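Local coordinates for ATP-dependent Clp protease adapter protein CLPS1, chloroplastic (Arabidopsis thaliana, PDB 7D34), which acts as a small adapter that modulates the chloroplast ClpC chaperone and probably helps select substrates for the plastid Clp protease, at residues Q22-M25 with K26-G30. Sequence-based numbering, arbitrary orientation.
Sequences QVLM and KVIPG
Leu24 lies alongside Ile28 one helical turn further on, its CD2 branch 4.3 Å from CG1 of Ile28. The pair is joined through the backbone as well: Ile28 N donates to Leu24 O at 3.2 Å. Ile28 CG1, turned away from its own carbonyl carbon (chi1 -58°), stays on the side of the donating N-H and comes 3.5 Å from Leu24 O. On a neighbouring face, Val23 CG1 approaches Val27 CG2 more loosely, at 4.5 Å, while Val27 CG2 rests 3.4 Å from Val23 O. Val23 O accepts Val27 N at 3.1 Å, and Gln22 O takes Lys26 N at 2.9 Å. These i to i+4 bonds form the last turn of helix 17-27; Ile28 then leaves helical geometry with psi 118°. Leu24 and Ile28, both buried, meet Val51 of the sheet, and Leu24 also touches Ala36 and Ile39 of helix 33-46; its side chain is about 7 Å from the bound phenylalanine, close to the N-degron pocket without lining it. Val23 touches Leu71 and Asn69, whereas Val27 packs on Leu66 and Gln65 of helix 56-68 and on Asn69. Main-chain bonds thus finish the helix while apolar packing holds its inner side, and the Lys26 ammonium is satisfied by Asn69 OD1.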
loop_
_atom_site.group_PDB
_atom_site.type_symbol
_atom_site.label_atom_id
_atom_site.label_comp_id
_atom_site.label_asym_id
_atom_site.label_seq_id
_atom_site.Cartn_x
_atom_site.Cartn_y
_atom_site.Cartn_z
ATOM N N GLN A 22 4.499 -16.731 1.323
ATOM C CA GLN A 22 5.758 -17.456 1.141
ATOM C C GLN A 22 6.622 -16.830 0.053
ATOM O O GLN A 22 7.846 -16.731 0.203
ATOM C CB GLN A 22 5.490 -18.929 0.846
ATOM C CG GLN A 22 4.822 -19.644 1.994
ATOM C CD GLN A 22 4.283 -21.017 1.638
ATOM O OE1 GLN A 22 4.184 -21.381 0.474
ATOM N NE2 GLN A 22 3.954 -21.799 2.661
ATOM N N VAL A 23 6.012 -16.448 -1.070
ATOM C CA VAL A 23 6.773 -15.818 -2.149
ATOM C C VAL A 23 7.415 -14.522 -1.660
ATOM O O VAL A 23 8.597 -14.250 -1.918
ATOM C CB VAL A 23 5.866 -15.557 -3.361
ATOM C CG1 VAL A 23 6.625 -14.777 -4.430
ATOM C CG2 VAL A 23 5.349 -16.850 -3.955
ATOM N N LEU A 24 6.639 -13.680 -0.972
ATOM C CA LEU A 24 7.213 -12.433 -0.482
ATOM C C LEU A 24 8.440 -12.712 0.372
ATOM O O LEU A 24 9.472 -12.046 0.242
ATOM C CB LEU A 24 6.201 -11.635 0.327
ATOM C CG LEU A 24 5.071 -11.013 -0.503
ATOM C CD1 LEU A 24 3.903 -10.513 0.342
ATOM C CD2 LEU A 24 5.650 -9.909 -1.405
ATOM N N MET A 25 8.334 -13.687 1.274
ATOM C CA MET A 25 9.471 -14.013 2.121
ATOM C C MET A 25 10.650 -14.530 1.314
ATOM O O MET A 25 11.805 -14.243 1.639
ATOM C CB MET A 25 9.086 -15.082 3.143
ATOM C CG MET A 25 7.918 -14.796 4.030
ATOM S SD MET A 25 8.467 -14.029 5.523
ATOM C CE MET A 25 9.350 -15.351 6.293
ATOM N N LYS A 26 10.371 -15.273 0.250
ATOM C CA LYS A 26 11.440 -15.860 -0.544
ATOM C C LYS A 26 12.291 -14.799 -1.225
ATOM O O LYS A 26 13.521 -14.804 -1.099
ATOM C CB LYS A 26 10.863 -16.812 -1.594
ATOM C CG LYS A 26 11.969 -17.512 -2.399
ATOM C CD LYS A 26 11.532 -18.801 -3.121
ATOM C CE LYS A 26 10.748 -18.490 -4.390
ATOM N NZ LYS A 26 10.000 -19.704 -4.879
ATOM N N VAL A 27 11.654 -13.881 -1.957
ATOM C CA VAL A 27 12.389 -13.017 -2.877
ATOM C C VAL A 27 12.770 -11.642 -2.349
ATOM O O VAL A 27 13.716 -11.042 -2.883
ATOM C CB VAL A 27 11.628 -12.861 -4.209
ATOM C CG1 VAL A 27 11.449 -14.243 -4.841
ATOM C CG2 VAL A 27 10.276 -12.191 -4.052
ATOM N N ILE A 28 12.045 -11.104 -1.377
ATOM C CA ILE A 28 12.236 -9.722 -0.936
ATOM C C ILE A 28 13.232 -9.723 0.215
ATOM O O ILE A 28 12.956 -10.332 1.261
ATOM C CB ILE A 28 10.916 -9.072 -0.509
ATOM C CG1 ILE A 28 9.912 -9.102 -1.660
ATOM C CG2 ILE A 28 11.139 -7.633 -0.045
ATOM C CD1 ILE A 28 10.382 -8.335 -2.892
ATOM N N PRO A 29 14.386 -9.065 0.073
ATOM C CA PRO A 29 15.341 -8.995 1.183
ATOM C C PRO A 29 14.741 -8.335 2.419
ATOM O O PRO A 29 14.001 -7.350 2.326
ATOM C CB PRO A 29 16.491 -8.161 0.606
ATOM C CG PRO A 29 16.340 -8.246 -0.909
ATOM C CD PRO A 29 14.870 -8.363 -1.134
ATOM N N GLY A 30 15.055 -8.916 3.581
ATOM C CA GLY A 30 14.673 -8.374 4.868
ATOM C C GLY A 30 13.248 -8.636 5.274
ATOM O O GLY A 30 12.790 -8.058 6.261
#